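Local coordinates for putative sugar isomerase (Parabacteroides distasonis, PDB 3LMZ), which is a putative sugar isomerase with a xylose isomerase-like TIM barrel, and so probably interconverts sugars or related compounds, though its substrate is unknown, at residues Y141-D146 with G165-N170; V107-Y112 with H132-D137; G159-V164 with V185-I190. One frame throughout, in Å; residues are numbered along the deposited sequence.

Interaction 1 (Y141-D146 with G165-N170)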
loop_
_atom_site.group_PDB
_atom_site.type_symbol
_atom_site.label_atom_id
_atom_site.label_comp_id
_atom_site.label_asym_id
_atom_site.label_seq_id
_atom_site.Cartn_x
_atom_site.Cartn_y
_atom_site.Cartn_z
ATOM N N TYR A 141 -6.497 -31.266 2.785
ATOM C CA TYR A 141 -6.988 -30.054 2.135
ATOM C C TYR A 141 -5.902 -29.237 1.475
ATOM O O TYR A 141 -5.769 -28.046 1.749
ATOM C CB TYR A 141 -7.778 -29.156 3.099
ATOM C CG TYR A 141 -8.815 -29.882 3.913
ATOM C CD1 TYR A 141 -9.879 -30.503 3.306
ATOM C CD2 TYR A 141 -8.721 -29.927 5.311
ATOM C CE1 TYR A 141 -10.827 -31.225 4.063
ATOM C CE2 TYR A 141 -9.654 -30.609 6.088
ATOM C CZ TYR A 141 -10.704 -31.247 5.461
ATOM O OH TYR A 141 -11.619 -31.956 6.254
ATOM N N PRO A 142 -5.123 -29.871 0.579
ATOM C CA PRO A 142 -4.081 -29.083 -0.058
ATOM C C PRO A 142 -4.578 -27.970 -0.944
ATOM O O PRO A 142 -3.889 -26.930 -1.074
ATOM C CB PRO A 142 -3.305 -30.106 -0.915
ATOM C CG PRO A 142 -4.216 -31.242 -1.091
ATOM C CD PRO A 142 -5.170 -31.255 0.098
ATOM N N ASP A 143 -5.756 -28.162 -1.563
ATOM C CA ASP A 143 -6.252 -27.191 -2.532
ATOM C C ASP A 143 -7.798 -27.114 -2.602
ATOM O O ASP A 143 -8.522 -27.879 -1.943
ATOM C CB ASP A 143 -5.614 -27.417 -3.917
ATOM C CG ASP A 143 -6.076 -28.726 -4.603
ATOM O OD1 ASP A 143 -7.020 -29.399 -4.126
ATOM O OD2 ASP A 143 -5.425 -29.090 -5.637
ATOM N N ALA A 144 -8.314 -26.240 -3.448
ATOM C CA ALA A 144 -9.739 -25.980 -3.494
ATOM C C ALA A 144 -10.466 -27.232 -4.009
ATOM O O ALA A 144 -11.519 -27.589 -3.476
ATOM C CB ALA A 144 -10.004 -24.804 -4.403
ATOM N N THR A 145 -9.883 -27.943 -4.985
ATOM C CA THR A 145 -10.518 -29.149 -5.526
ATOM C C THR A 145 -10.687 -30.198 -4.470
ATOM O O THR A 145 -11.723 -30.867 -4.403
ATOM C CB THR A 145 -9.699 -29.725 -6.677
ATOM O OG1 THR A 145 -9.610 -28.731 -7.702
ATOM C CG2 THR A 145 -10.327 -31.069 -7.192
ATOM N N ASP A 146 -9.689 -30.335 -3.597
ATOM C CA ASP A 146 -9.797 -31.336 -2.533
ATOM C C ASP A 146 -10.912 -30.994 -1.548
ATOM O O ASP A 146 -11.633 -31.887 -1.114
ATOM C CB ASP A 146 -8.501 -31.464 -1.758
ATOM C CG ASP A 146 -8.541 -32.618 -0.782
ATOM O OD1 ASP A 146 -8.538 -33.782 -1.264
ATOM O OD2 ASP A 146 -8.615 -32.393 0.444
ATOM N N GLY A 165 -3.239 -17.962 -2.211
ATOM C CA GLY A 165 -1.814 -18.201 -2.237
ATOM C C GLY A 165 -1.490 -19.666 -2.153
ATOM O O GLY A 165 -0.685 -20.212 -2.933
ATOM N N HIS A 166 -2.087 -20.350 -1.184
ATOM C CA HIS A 166 -1.873 -21.791 -1.082
ATOM C C HIS A 166 -2.404 -22.566 -2.293
ATOM O O HIS A 166 -1.773 -23.541 -2.729
ATOM C CB HIS A 166 -2.470 -22.344 0.201
ATOM C CG HIS A 166 -1.727 -21.915 1.410
ATOM N ND1 HIS A 166 -0.342 -21.811 1.422
ATOM C CD2 HIS A 166 -2.151 -21.582 2.654
ATOM C CE1 HIS A 166 0.044 -21.432 2.630
ATOM N NE2 HIS A 166 -1.029 -21.272 3.387
ATOM N N ASP A 167 -3.511 -22.125 -2.855
ATOM C CA ASP A 167 -4.045 -22.759 -4.051
ATOM C C ASP A 167 -3.029 -22.649 -5.206
ATOM O O ASP A 167 -2.749 -23.627 -5.875
ATOM C CB ASP A 167 -5.397 -22.124 -4.414
ATOM C CG ASP A 167 -6.360 -23.074 -5.164
ATOM O OD1 ASP A 167 -6.513 -24.255 -4.787
ATOM O OD2 ASP A 167 -6.993 -22.530 -6.095
ATOM N N LEU A 168 -2.493 -21.440 -5.424
ATOM C CA LEU A 168 -1.572 -21.235 -6.515
ATOM C C LEU A 168 -0.301 -22.049 -6.268
ATOM O O LEU A 168 0.273 -22.624 -7.193
ATOM C CB LEU A 168 -1.263 -19.777 -6.784
ATOM C CG LEU A 168 -0.523 -19.428 -8.106
ATOM C CD1 LEU A 168 -1.447 -19.419 -9.314
ATOM C CD2 LEU A 168 0.188 -18.063 -8.026
ATOM N N ARG A 169 0.156 -22.121 -5.013
ATOM C CA ARG A 169 1.361 -22.908 -4.680
ATOM C C ARG A 169 1.150 -24.396 -4.912
ATOM O O ARG A 169 2.152 -25.112 -5.157
ATOM C CB ARG A 169 1.804 -22.675 -3.259
ATOM C CG ARG A 169 2.399 -21.284 -3.071
ATOM C CD ARG A 169 2.760 -21.029 -1.594
ATOM N NE ARG A 169 3.728 -22.003 -1.123
ATOM C CZ ARG A 169 3.472 -22.995 -0.256
ATOM N NH1 ARG A 169 2.292 -23.141 0.289
ATOM N NH2 ARG A 169 4.455 -23.849 0.077
ATOM N N ASN A 170 -0.093 -24.868 -4.851
ATOM C CA ASN A 170 -0.386 -26.232 -5.221
ATOM C C ASN A 170 -0.473 -26.432 -6.748
ATOM O O ASN A 170 -0.785 -27.577 -7.186
ATOM C CB ASN A 170 -1.666 -26.769 -4.564
ATOM C CG ASN A 170 -1.582 -28.254 -4.298
ATOM O OD1 ASN A 170 -0.611 -28.731 -3.698
ATOM N ND2 ASN A 170 -2.584 -28.997 -4.764
HETATM O O HOH W 1 -7.767 -26.774 -6.802
#
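Asp-143 and Asp-167 meet through different first torsions: CG of Asp-143 lies between its own backbone N and carbonyl carbon (chi1 69°), whereas CG of Asp-167 is anti to the backbone N (chi1 -152°). From there Asp-167 OD1 accepts a bond from Ala-144 N at 3.0 Å, the donor lying on the syn side of the carboxylate and somewhat out of its plane. The same oxygen packs against Asp-143 CB at 3.4 Å and Ala-144 CB at 3.6 Å. A water takes Thr-145 N and passes a weak bond on to Asp-167 OD1. Asp-143 is the N-cap of the helix that starts at Ala-144: its OD1 receives Asp-146 N at 2.9 Å. Its OD2 receives Asn-170 ND2 at 3.0 Å, from above the carboxylate plane. Carboxylate and amide stand almost perpendicular (83°), and Pro-142 CB touches the amide at 4.1 Å from ND2. Asp-143 OD2 and Asp-167 OD1 are 5.0 Å apart, and the positive end of the helix dipole would probably soften their repulsion. The first turn of helix 144-151 thus meets acceptors from its own cap and from helix 164-169. Ala-144 also packs on Met-160 and Leu-162 of strand 158-163. Helix 174-181 closes over Ala-144 with Asp-177 and Tyr-181.

Interaction 2 (V107-Y112 with H132-D137)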
loop_
_atom_site.group_PDB
_atom_site.type_symbol
_atom_site.label_atom_id
_atom_site.label_comp_id
_atom_site.label_asym_id
_atom_site.label_seq_id
_atom_site.Cartn_x
_atom_site.Cartn_y
_atom_site.Cartn_z
ATOM N N VAL A 107 -14.395 -20.720 10.386
ATOM C CA VAL A 107 -13.283 -21.158 9.537
ATOM C C VAL A 107 -12.584 -22.273 10.338
ATOM O O VAL A 107 -12.164 -22.115 11.485
ATOM C CB VAL A 107 -12.366 -19.992 9.157
ATOM C CG1 VAL A 107 -11.304 -20.497 8.141
ATOM C CG2 VAL A 107 -13.207 -18.800 8.561
ATOM N N GLY A 108 -12.511 -23.460 9.725
ATOM C CA GLY A 108 -12.067 -24.673 10.421
ATOM C C GLY A 108 -11.109 -25.535 9.629
ATOM O O GLY A 108 -10.992 -25.383 8.397
ATOM N N VAL A 109 -10.416 -26.403 10.360
ATOM C CA VAL A 109 -9.647 -27.455 9.753
ATOM C C VAL A 109 -10.008 -28.756 10.462
ATOM O O VAL A 109 -9.341 -29.146 11.410
ATOM C CB VAL A 109 -8.139 -27.154 9.796
ATOM C CG1 VAL A 109 -7.331 -28.197 8.982
ATOM C CG2 VAL A 109 -7.886 -25.724 9.268
ATOM N N PRO A 110 -11.083 -29.423 10.022
ATOM C CA PRO A 110 -11.505 -30.709 10.671
ATOM C C PRO A 110 -10.811 -31.893 10.021
ATOM O O PRO A 110 -10.711 -31.941 8.771
ATOM C CB PRO A 110 -12.982 -30.746 10.388
ATOM C CG PRO A 110 -13.135 -30.035 9.078
ATOM C CD PRO A 110 -11.987 -29.057 8.927
ATOM N N ASN A 111 -10.446 -32.888 10.818
ATOM C CA ASN A 111 -9.944 -34.137 10.248
ATOM C C ASN A 111 -11.012 -34.654 9.248
ATOM O O ASN A 111 -12.237 -34.505 9.453
ATOM C CB ASN A 111 -9.767 -35.211 11.348
ATOM C CG ASN A 111 -8.621 -34.919 12.305
ATOM O OD1 ASN A 111 -8.066 -33.836 12.312
ATOM N ND2 ASN A 111 -8.266 -35.909 13.125
ATOM N N TYR A 112 -10.573 -35.261 8.157
ATOM C CA TYR A 112 -11.534 -35.742 7.126
ATOM C C TYR A 112 -12.647 -36.593 7.718
ATOM O O TYR A 112 -13.783 -36.478 7.323
ATOM C CB TYR A 112 -10.821 -36.632 6.072
ATOM C CG TYR A 112 -9.969 -35.905 5.051
ATOM C CD1 TYR A 112 -10.449 -34.868 4.296
ATOM C CD2 TYR A 112 -8.686 -36.363 4.750
ATOM C CE1 TYR A 112 -9.659 -34.212 3.390
ATOM C CE2 TYR A 112 -7.887 -35.724 3.790
ATOM C CZ TYR A 112 -8.385 -34.638 3.116
ATOM O OH TYR A 112 -7.662 -33.937 2.150
ATOM N N HIS A 132 -10.193 -24.265 5.731
ATOM C CA HIS A 132 -8.990 -23.551 5.233
ATOM C C HIS A 132 -8.035 -24.506 4.523
ATOM O O HIS A 132 -7.337 -25.265 5.174
ATOM C CB HIS A 132 -8.253 -22.784 6.354
ATOM C CG HIS A 132 -7.205 -21.865 5.818
ATOM N ND1 HIS A 132 -6.080 -21.490 6.513
ATOM C CD2 HIS A 132 -7.109 -21.252 4.610
ATOM C CE1 HIS A 132 -5.338 -20.692 5.762
ATOM N NE2 HIS A 132 -5.930 -20.528 4.594
ATOM N N LEU A 133 -7.946 -24.346 3.206
ATOM C CA LEU A 133 -7.013 -25.148 2.395
ATOM C C LEU A 133 -5.607 -24.628 2.619
ATOM O O LEU A 133 -5.405 -23.470 2.905
ATOM C CB LEU A 133 -7.442 -25.160 0.938
ATOM C CG LEU A 133 -7.314 -23.841 0.167
ATOM C CD1 LEU A 133 -5.907 -23.687 -0.486
ATOM C CD2 LEU A 133 -8.417 -23.599 -0.917
ATOM N N HIS A 134 -4.622 -25.529 2.466
ATOM C CA HIS A 134 -3.294 -25.345 3.052
ATOM C C HIS A 134 -2.095 -25.487 2.149
ATOM O O HIS A 134 -0.983 -25.236 2.624
ATOM C CB HIS A 134 -3.125 -26.278 4.238
ATOM C CG HIS A 134 -3.824 -25.792 5.458
ATOM N ND1 HIS A 134 -4.512 -26.633 6.297
ATOM C CD2 HIS A 134 -3.911 -24.548 5.999
ATOM C CE1 HIS A 134 -5.030 -25.917 7.288
ATOM N NE2 HIS A 134 -4.662 -24.655 7.146
ATOM N N GLY A 135 -2.307 -25.805 0.884
ATOM C CA GLY A 135 -1.223 -25.883 -0.088
ATOM C C GLY A 135 -0.410 -27.149 -0.018
ATOM O O GLY A 135 -0.731 -28.106 0.699
ATOM N N PRO A 136 0.642 -27.183 -0.823
ATOM C CA PRO A 136 1.333 -28.417 -1.104
ATOM C C PRO A 136 2.164 -28.971 0.033
ATOM O O PRO A 136 2.533 -30.140 -0.082
ATOM C CB PRO A 136 2.242 -28.062 -2.275
ATOM C CG PRO A 136 2.514 -26.598 -2.104
ATOM C CD PRO A 136 1.193 -26.051 -1.567
ATOM N N ASP A 137 2.431 -28.222 1.088
ATOM C CA ASP A 137 3.221 -28.748 2.248
ATOM C C ASP A 137 2.387 -29.634 3.216
ATOM O O ASP A 137 2.963 -30.333 4.078
ATOM C CB ASP A 137 3.818 -27.600 3.071
ATOM C CG ASP A 137 4.841 -26.769 2.297
ATOM O OD1 ASP A 137 5.850 -27.325 1.834
ATOM O OD2 ASP A 137 4.624 -25.556 2.177
#
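His-132, Val-109 and His-134 carry most of this buried contact, where strand 105-110 meets the end of strand 128-132 and the loop after it. The backbone joins first: His-132 N donates to Gly-108 O at 3.0 Å, nearly along the C=O axis, as the last rung between two parallel strands. CB of His-132 touches both valines, 4.2 Å from Val-107 CG1 and 4.2 Å from Val-109 CG2, while the imidazole leads away from them, CG being anti to the backbone N (chi1 -169°). Val-109 instead meets His-134 tip to tip. Its CG2 is 3.5 Å from His-134 CE1 and its CG1 3.7 Å from the same carbon, so both methyls bear on the ring edge rather than a face. One face of that ring is covered by the carbonyl of the residue two back: His-132 O lies 3.2 Å above the plane, over its centre, which probably limits its rotation. His-134 NE2 and His-132 ND1 bond to one oxygen of a citrate, probably from the crystallisation liquor, while His-132 NE2 bonds to Asp-163. The shared citrate is consistent with a pocket at the C-terminal ends of the barrel strands, where TIM barrels carry their active sites. Strand 76-85 flanks the valines through Pro-82 and Tyr-84, and strand 158-163 adds Cys-161 beside Val-107 and His-132.

Interaction 3 (G159-V164 with V185-I190)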
loop_
_atom_site.group_PDB
_atom_site.type_symbol
_atom_site.label_atom_id
_atom_site.label_comp_id
_atom_site.label_asym_id
_atom_site.label_seq_id
_atom_site.Cartn_x
_atom_site.Cartn_y
_atom_site.Cartn_z
ATOM N N GLY A 159 -18.173 -25.535 3.160
ATOM C CA GLY A 159 -17.349 -25.209 1.997
ATOM C C GLY A 159 -15.906 -24.931 2.379
ATOM O O GLY A 159 -15.367 -25.523 3.296
HETATM N N MSE A 160 -15.361 -23.945 1.693
HETATM C CA MSE A 160 -13.945 -23.582 1.786
HETATM C C MSE A 160 -13.732 -22.119 2.116
HETATM O O MSE A 160 -14.551 -21.246 1.812
HETATM C CB MSE A 160 -13.174 -23.912 0.480
HETATM C CG MSE A 160 -13.500 -23.014 -0.719
HETATM SE SE MSE A 160 -12.621 -23.664 -2.290
HETATM C CE MSE A 160 -13.760 -25.169 -2.594
ATOM N N CYS A 161 -12.583 -21.901 2.794
ATOM C CA CYS A 161 -11.871 -20.620 2.878
ATOM C C CYS A 161 -10.847 -20.737 1.753
ATOM O O CYS A 161 -9.841 -21.482 1.835
ATOM C CB CYS A 161 -11.212 -20.424 4.267
ATOM S SG CYS A 161 -10.187 -18.969 4.176
ATOM N N LEU A 162 -11.193 -20.067 0.651
ATOM C CA LEU A 162 -10.361 -20.133 -0.553
ATOM C C LEU A 162 -9.127 -19.308 -0.260
ATOM O O LEU A 162 -9.163 -18.081 -0.237
ATOM C CB LEU A 162 -11.051 -19.613 -1.814
ATOM C CG LEU A 162 -10.172 -19.486 -3.048
ATOM C CD1 LEU A 162 -9.596 -20.800 -3.458
ATOM C CD2 LEU A 162 -10.980 -18.829 -4.134
ATOM N N ASP A 163 -7.997 -19.985 -0.115
ATOM C CA ASP A 163 -6.707 -19.313 0.130
ATOM C C ASP A 163 -6.022 -19.248 -1.237
ATOM O O ASP A 163 -5.522 -20.234 -1.778
ATOM C CB ASP A 163 -5.894 -20.099 1.160
ATOM C CG ASP A 163 -4.605 -19.380 1.580
ATOM O OD1 ASP A 163 -3.878 -18.940 0.645
ATOM O OD2 ASP A 163 -4.428 -19.251 2.841
ATOM N N VAL A 164 -5.935 -18.056 -1.774
ATOM C CA VAL A 164 -5.503 -17.916 -3.142
ATOM C C VAL A 164 -4.012 -18.260 -3.268
ATOM O O VAL A 164 -3.581 -18.816 -4.280
ATOM C CB VAL A 164 -5.815 -16.529 -3.662
ATOM C CG1 VAL A 164 -7.340 -16.275 -3.557
ATOM C CG2 VAL A 164 -4.986 -15.355 -2.993
ATOM N N VAL A 185 -17.679 -21.320 -1.660
ATOM C CA VAL A 185 -16.603 -20.462 -1.141
ATOM C C VAL A 185 -17.249 -19.463 -0.165
ATOM O O VAL A 185 -18.018 -18.560 -0.570
ATOM C CB VAL A 185 -15.855 -19.706 -2.258
ATOM C CG1 VAL A 185 -14.820 -18.719 -1.690
ATOM C CG2 VAL A 185 -15.184 -20.719 -3.249
ATOM N N PHE A 186 -16.955 -19.641 1.131
ATOM C CA PHE A 186 -17.622 -18.850 2.166
ATOM C C PHE A 186 -16.719 -17.830 2.817
ATOM O O PHE A 186 -17.169 -17.005 3.609
ATOM C CB PHE A 186 -18.321 -19.785 3.186
ATOM C CG PHE A 186 -19.387 -20.656 2.554
ATOM C CD1 PHE A 186 -20.306 -20.128 1.639
ATOM C CD2 PHE A 186 -19.434 -22.018 2.808
ATOM C CE1 PHE A 186 -21.269 -20.921 1.048
ATOM C CE2 PHE A 186 -20.376 -22.795 2.196
ATOM C CZ PHE A 186 -21.283 -22.247 1.324
ATOM N N ASP A 187 -15.432 -17.944 2.532
ATOM C CA ASP A 187 -14.423 -17.002 3.050
ATOM C C ASP A 187 -13.238 -17.069 2.113
ATOM O O ASP A 187 -13.110 -17.991 1.288
ATOM C CB ASP A 187 -14.013 -17.380 4.474
ATOM C CG ASP A 187 -13.175 -16.328 5.184
ATOM O OD1 ASP A 187 -13.678 -15.209 5.315
ATOM O OD2 ASP A 187 -12.153 -16.717 5.724
HETATM N N MSE A 188 -12.343 -16.084 2.214
HETATM C CA MSE A 188 -11.189 -16.073 1.345
HETATM C C MSE A 188 -10.042 -15.435 2.125
HETATM O O MSE A 188 -10.242 -14.412 2.775
HETATM C CB MSE A 188 -11.442 -15.213 0.118
HETATM C CG MSE A 188 -10.428 -15.379 -0.990
HETATM SE SE MSE A 188 -10.815 -14.203 -2.514
HETATM C CE MSE A 188 -12.653 -15.029 -2.807
ATOM N N HIS A 189 -8.857 -16.045 1.999
ATOM C CA HIS A 189 -7.600 -15.399 2.410
ATOM C C HIS A 189 -6.927 -14.904 1.141
ATOM O O HIS A 189 -6.544 -15.706 0.249
ATOM C CB HIS A 189 -6.714 -16.380 3.199
ATOM C CG HIS A 189 -7.240 -16.689 4.566
ATOM N ND1 HIS A 189 -6.555 -17.458 5.484
ATOM C CD2 HIS A 189 -8.353 -16.245 5.199
ATOM C CE1 HIS A 189 -7.255 -17.506 6.613
ATOM N NE2 HIS A 189 -8.347 -16.777 6.472
ATOM N N ILE A 190 -6.670 -13.595 1.126
ATOM C CA ILE A 190 -5.872 -12.938 0.087
ATOM C C ILE A 190 -4.457 -12.830 0.594
ATOM O O ILE A 190 -4.229 -12.634 1.797
ATOM C CB ILE A 190 -6.460 -11.581 -0.380
ATOM C CG1 ILE A 190 -6.685 -10.623 0.789
ATOM C CG2 ILE A 190 -7.802 -11.821 -1.130
ATOM C CD1 ILE A 190 -6.935 -9.220 0.342
#
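Cys-161 and His-189 form the tight part of this strand pair: SG lies 3.6 Å from the centroid of the imidazole, over one face and offset toward the CD2 side. CG of His-189 is anti to its carbonyl carbon (chi1 -71°), which sets it beside that sulfur. At the ring edge stands Asp-163 OD2, 3.7 Å from His-189 CB; this oxygen also hydrogen-bonds to His-132 NE2 and pairs with Lys-191. The His-189 ring meets that of His-132, and its ND1 makes a weak bond to Glu-231. An alanine in place of His-189 would probably leave the sulfur of Cys-161 without its aromatic cover, Glu-231 without that partner and a gap beside His-132. Asp-187 OD2 also comes within 3.4 Å of Cys-161 SG, while its OD1 is held by Tyr-78. The backbones run parallel, with Leu-162 N bonded to Asp-187 O at 2.9 Å and His-189 N to Leu-162 O at 3.0 Å. Strands 158-163 and 185-193 are neighbours in the TIM barrel, joined by a beta-alpha-beta crossover through helices 164-169 and 174-181. A beta bulge at Phe-186 shifts the register between the Met-160/Val-185 and Cys-161/Asp-187 pairs; Met-160 O takes Phe-186 N and, weakly, Asp-187 N. On the helix-facing side Met-160 CG meets Val-185 CG2 at 3.8 Å, and Leu-162 CB also touches Val-185. Just past the strand, Val-164 CG1 lies against Met-188 CG. The contact loosens at Ile-190, which points away. Partly exposed Phe-186 marks the more solvent-facing side, yet its CE2 edge sits 3.6 Å from Gly-159 N; a CB on Gly-159 would collide with it.

How the interactions relate
From the N terminus, interaction 2 comes first: 107-112 and 132-137 close a loop over helix 115-125 and strand 128-132, completed before the others begin. Interaction 1 opens at 141-146 and closes at 165-170, enclosing most of helix 144-151 and strand 158-163. Interaction 3 starts inside that loop, at 159-164, and ends beyond it at 185-190, so the two cross; none nests within another. Interactions 2 and 1 meet where Tyr-112 OH bonds to Asp-146 OD2 and Tyr-141 OH to Pro-110 O. Val-107 CG2 reaches Asp-187 OD2, linking 2 and 3. Interaction 3 joins two neighbouring barrel strands, while interactions 1 and 2 tie the loops and helix ends at the strands' C-terminal side.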